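PDB 3IP1: scyllo-inosose 3-dehydrogenase from Thermotoga maritima, which catalyses the NAD(+)-dependent oxidation of scyllo-inosose to 3-dehydro-scyllo-inosose, probably as a step in myo-inositol breakdown. Local coordinates for residues Cys126-Pro138 against Pro144-Val157. Residues are numbered along the deposited sequence; the frame is centred on the assembly and turned at random.
Sequences CAEEMLWCGHCRP and PNHCENLNELGFNV. With CD (cadmium ion), chain E.
C133, C136 and C147 each bring SG to 2.5 Å from one cadmium ion, and C139 completes the four-cysteine site, the structural zinc site of this alcohol dehydrogenase family, here holding cadmium. Backbone N-H groups grip the sulfurs from across the contact: C133 N donates to C147 SG, and E148 N runs almost straight (175°) to C136 SG at 3.2 Å. C147 holds its SG anti to its own backbone N (chi1 178°), turning the sulfur in to the metal. Beside the site, P144 CB sits over one face of the W132 indole, 3.9 Å from the centroid of the five-membered ring, a CH-pi contact; W132 NE1 donates a hydrogen bond, in its ring plane, to E128 OE1, while E128 OE2 takes one from W173.

Packing stays tight along the short antiparallel pair 130-131 with 151-152. L131 N donates to N151 O, and L153 N to E129 O at 3.1 Å. The selenomethionine M130 bends at chi2 and chi3, which brings M130 CE to 3.7 Å from L150 CD2. E129 OE2 lies 2.6 Å from E152 OE1, the carboxylate planes 74° apart. A lysine in place of E129 would probably leave E152 OE1 without its close carboxyl neighbour and take away the oxygen now lying near the F155 ring.

The outer edge is looser. L131 CD1 meets V157 CG2 tip to tip, one water joins L131 O to N151 ND2, and another links R137 N to E148 OE1. Other subunits partly cover this edge: R308 of the third pairs with E148 OE1, and N116 of the second bonds to N149 OD1.

Within the GroES-like domain, strand 124-127 leads into this lobe from the larger mixed sheet, E129 touches helix 194-207, and F155 packs on helix 69-75.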
# COMPACT_ATOMS: atom_id res chain seq x y z
N CYS A 126 -9.27 -19.55 -21.94
CA CYS A 126 -7.88 -19.91 -21.71
C CYS A 126 -7.81 -20.40 -20.26
O CYS A 126 -8.77 -20.25 -19.51
CB CYS A 126 -6.96 -18.71 -21.92
SG CYS A 126 -7.26 -17.37 -20.75
N ALA A 127 -6.69 -20.98 -19.86
CA ALA A 127 -6.60 -21.46 -18.48
C ALA A 127 -5.23 -21.24 -17.85
O ALA A 127 -4.22 -21.06 -18.53
CB ALA A 127 -7.03 -22.92 -18.38
N GLU A 128 -5.23 -21.20 -16.52
CA GLU A 128 -4.02 -21.04 -15.76
C GLU A 128 -3.22 -22.35 -15.77
O GLU A 128 -3.80 -23.44 -15.89
CB GLU A 128 -4.34 -20.60 -14.32
CG GLU A 128 -5.27 -19.39 -14.25
CD GLU A 128 -5.68 -19.02 -12.84
OE1 GLU A 128 -5.02 -19.40 -11.86
OE2 GLU A 128 -6.70 -18.32 -12.69
N GLU A 129 -1.91 -22.23 -15.64
CA GLU A 129 -1.01 -23.37 -15.56
C GLU A 129 -0.71 -23.80 -14.10
O GLU A 129 -0.42 -24.99 -13.84
CB GLU A 129 0.27 -23.04 -16.36
CG GLU A 129 1.42 -24.03 -16.28
CD GLU A 129 2.28 -23.85 -15.02
OE1 GLU A 129 2.20 -22.82 -14.34
OE2 GLU A 129 3.06 -24.77 -14.72
N MSE A 130 -0.78 -22.86 -13.16
CA MSE A 130 -0.55 -23.15 -11.74
C MSE A 130 -1.84 -23.70 -11.16
O MSE A 130 -2.80 -22.97 -10.99
CB MSE A 130 -0.15 -21.89 -10.96
CG MSE A 130 1.06 -21.10 -11.49
SE MSE A 130 2.78 -22.00 -11.21
CE MSE A 130 3.08 -21.43 -9.36
N LEU A 131 -1.88 -25.00 -10.89
CA LEU A 131 -3.09 -25.62 -10.39
C LEU A 131 -3.09 -25.59 -8.85
O LEU A 131 -2.77 -26.58 -8.19
CB LEU A 131 -3.29 -27.02 -11.00
CG LEU A 131 -2.93 -27.14 -12.50
CD1 LEU A 131 -2.95 -28.58 -12.97
CD2 LEU A 131 -3.80 -26.22 -13.43
N TRP A 132 -3.43 -24.42 -8.30
CA TRP A 132 -3.50 -24.18 -6.85
C TRP A 132 -4.67 -24.93 -6.20
O TRP A 132 -5.71 -25.17 -6.84
CB TRP A 132 -3.63 -22.67 -6.57
CG TRP A 132 -4.55 -21.95 -7.53
CD1 TRP A 132 -4.19 -21.34 -8.69
CD2 TRP A 132 -5.97 -21.78 -7.41
NE1 TRP A 132 -5.30 -20.80 -9.31
CE2 TRP A 132 -6.41 -21.05 -8.54
CE3 TRP A 132 -6.92 -22.15 -6.44
CZ2 TRP A 132 -7.74 -20.70 -8.75
CZ3 TRP A 132 -8.26 -21.79 -6.65
CH2 TRP A 132 -8.65 -21.07 -7.79
N CYS A 133 -4.50 -25.34 -4.95
CA CYS A 133 -5.49 -26.21 -4.28
C CYS A 133 -6.72 -25.42 -3.82
O CYS A 133 -7.83 -25.92 -3.87
CB CYS A 133 -4.85 -27.02 -3.14
SG CYS A 133 -4.47 -26.13 -1.56
N GLY A 134 -6.52 -24.18 -3.38
CA GLY A 134 -7.63 -23.39 -2.91
C GLY A 134 -7.86 -23.46 -1.41
O GLY A 134 -8.63 -22.67 -0.89
N HIS A 135 -7.16 -24.35 -0.71
CA HIS A 135 -7.43 -24.59 0.72
C HIS A 135 -6.24 -24.42 1.67
O HIS A 135 -6.43 -24.31 2.90
CB HIS A 135 -8.12 -25.96 0.96
CG HIS A 135 -7.34 -27.14 0.46
ND1 HIS A 135 -6.28 -27.69 1.15
CD2 HIS A 135 -7.51 -27.92 -0.64
CE1 HIS A 135 -5.80 -28.72 0.47
NE2 HIS A 135 -6.53 -28.88 -0.61
N CYS A 136 -5.02 -24.41 1.14
CA CYS A 136 -3.84 -24.27 2.01
C CYS A 136 -3.75 -22.84 2.56
O CYS A 136 -4.48 -21.95 2.12
CB CYS A 136 -2.56 -24.69 1.30
SG CYS A 136 -2.01 -23.49 0.08
N ARG A 137 -2.86 -22.62 3.52
CA ARG A 137 -2.72 -21.28 4.09
C ARG A 137 -2.40 -20.19 3.05
O ARG A 137 -3.12 -19.19 2.99
CB ARG A 137 -1.72 -21.27 5.26
CG ARG A 137 -1.44 -19.88 5.81
CD ARG A 137 -1.33 -19.93 7.31
NE ARG A 137 -1.12 -18.60 7.88
CZ ARG A 137 -0.82 -18.38 9.15
NH1 ARG A 137 -0.74 -19.41 10.01
NH2 ARG A 137 -0.63 -17.14 9.58
N PRO A 138 -1.35 -20.39 2.22
CA PRO A 138 -1.15 -19.36 1.16
C PRO A 138 -2.36 -19.12 0.27
O PRO A 138 -2.66 -17.97 -0.03
CB PRO A 138 0.05 -19.89 0.36
CG PRO A 138 0.88 -20.59 1.40
CD PRO A 138 -0.18 -21.29 2.30
N PRO A 144 -2.10 -17.71 -4.38
CA PRO A 144 -2.13 -19.06 -4.99
C PRO A 144 -0.87 -19.45 -5.78
O PRO A 144 -0.64 -20.65 -6.02
CB PRO A 144 -3.34 -18.98 -5.94
CG PRO A 144 -3.40 -17.53 -6.33
CD PRO A 144 -2.96 -16.76 -5.11
N ASN A 145 -0.06 -18.48 -6.20
CA ASN A 145 1.24 -18.79 -6.80
C ASN A 145 2.24 -19.40 -5.81
O ASN A 145 3.33 -19.77 -6.18
CB ASN A 145 1.86 -17.55 -7.43
CG ASN A 145 1.04 -17.04 -8.57
OD1 ASN A 145 0.84 -17.74 -9.54
ND2 ASN A 145 0.53 -15.82 -8.44
N HIS A 146 1.83 -19.53 -4.55
CA HIS A 146 2.70 -20.07 -3.51
C HIS A 146 2.00 -21.20 -2.74
O HIS A 146 2.41 -21.56 -1.63
CB HIS A 146 3.18 -18.92 -2.64
CG HIS A 146 3.93 -17.91 -3.43
ND1 HIS A 146 5.27 -18.04 -3.70
CD2 HIS A 146 3.50 -16.83 -4.13
CE1 HIS A 146 5.66 -17.05 -4.49
NE2 HIS A 146 4.60 -16.31 -4.77
N CYS A 147 0.95 -21.73 -3.38
CA CYS A 147 0.18 -22.92 -2.98
C CYS A 147 1.06 -24.04 -2.42
O CYS A 147 2.06 -24.39 -3.04
CB CYS A 147 -0.57 -23.46 -4.20
SG CYS A 147 -1.51 -24.98 -3.88
N GLU A 148 0.70 -24.60 -1.28
CA GLU A 148 1.48 -25.70 -0.70
C GLU A 148 1.19 -27.09 -1.35
O GLU A 148 1.89 -28.05 -1.11
CB GLU A 148 1.27 -25.76 0.82
CG GLU A 148 1.94 -24.59 1.57
CD GLU A 148 1.81 -24.70 3.09
OE1 GLU A 148 0.96 -25.47 3.58
OE2 GLU A 148 2.55 -23.99 3.80
N ASN A 149 0.14 -27.18 -2.16
CA ASN A 149 -0.22 -28.45 -2.77
C ASN A 149 -0.38 -28.29 -4.27
O ASN A 149 -1.35 -28.75 -4.85
CB ASN A 149 -1.50 -28.98 -2.11
CG ASN A 149 -1.34 -29.16 -0.63
OD1 ASN A 149 -0.37 -29.79 -0.17
ND2 ASN A 149 -2.23 -28.55 0.15
N LEU A 150 0.59 -27.63 -4.88
CA LEU A 150 0.56 -27.23 -6.28
C LEU A 150 0.77 -28.41 -7.25
O LEU A 150 1.63 -29.26 -7.02
CB LEU A 150 1.65 -26.18 -6.50
CG LEU A 150 1.89 -25.50 -7.86
CD1 LEU A 150 0.80 -24.46 -8.26
CD2 LEU A 150 3.27 -24.81 -7.83
N ASN A 151 -0.01 -28.44 -8.34
CA ASN A 151 0.32 -29.22 -9.53
C ASN A 151 0.49 -28.25 -10.69
O ASN A 151 0.14 -27.07 -10.58
CB ASN A 151 -0.79 -30.23 -9.85
CG ASN A 151 -0.85 -31.34 -8.84
OD1 ASN A 151 -0.04 -32.26 -8.89
ND2 ASN A 151 -1.79 -31.26 -7.89
N GLU A 152 1.01 -28.75 -11.81
CA GLU A 152 1.31 -27.88 -12.93
C GLU A 152 0.96 -28.50 -14.26
O GLU A 152 1.45 -29.58 -14.63
CB GLU A 152 2.78 -27.43 -12.90
CG GLU A 152 3.01 -26.22 -12.00
CD GLU A 152 4.42 -25.73 -11.99
OE1 GLU A 152 4.76 -24.81 -12.77
OE2 GLU A 152 5.22 -26.28 -11.21
N LEU A 153 0.08 -27.80 -14.97
CA LEU A 153 -0.40 -28.21 -16.27
C LEU A 153 0.76 -28.26 -17.26
O LEU A 153 1.48 -27.28 -17.42
CB LEU A 153 -1.44 -27.19 -16.75
CG LEU A 153 -2.21 -27.62 -17.99
CD1 LEU A 153 -3.27 -28.66 -17.60
CD2 LEU A 153 -2.82 -26.39 -18.61
N GLY A 154 0.92 -29.40 -17.94
CA GLY A 154 2.02 -29.58 -18.88
C GLY A 154 3.37 -29.85 -18.24
O GLY A 154 4.39 -29.78 -18.92
N PHE A 155 3.38 -30.16 -16.95
CA PHE A 155 4.58 -30.52 -16.20
C PHE A 155 4.42 -31.85 -15.47
O PHE A 155 5.26 -32.76 -15.60
CB PHE A 155 4.97 -29.42 -15.22
CG PHE A 155 5.50 -28.17 -15.91
CD1 PHE A 155 4.63 -27.22 -16.42
CD2 PHE A 155 6.87 -27.98 -16.07
CE1 PHE A 155 5.11 -26.07 -17.08
CE2 PHE A 155 7.38 -26.84 -16.71
CZ PHE A 155 6.48 -25.88 -17.21
N ASN A 156 3.34 -31.96 -14.70
CA ASN A 156 2.96 -33.24 -14.10
C ASN A 156 1.47 -33.54 -14.24
O ASN A 156 1.01 -34.56 -13.75
CB ASN A 156 3.42 -33.29 -12.65
CG ASN A 156 2.57 -32.41 -11.73
OD1 ASN A 156 2.36 -31.22 -12.00
ND2 ASN A 156 2.10 -32.99 -10.64
N VAL A 157 0.71 -32.66 -14.87
CA VAL A 157 -0.71 -32.95 -15.19
C VAL A 157 -0.84 -32.76 -16.70
O VAL A 157 -0.33 -31.77 -17.24
CB VAL A 157 -1.70 -32.01 -14.41
CG1 VAL A 157 -3.19 -32.28 -14.80
CG2 VAL A 157 -1.54 -32.17 -12.91
CD CD E . -3.02 -24.14 -2.09
O HOH W 1 -3.41 -28.93 -7.65
O HOH W 2 -1.15 -24.75 4.90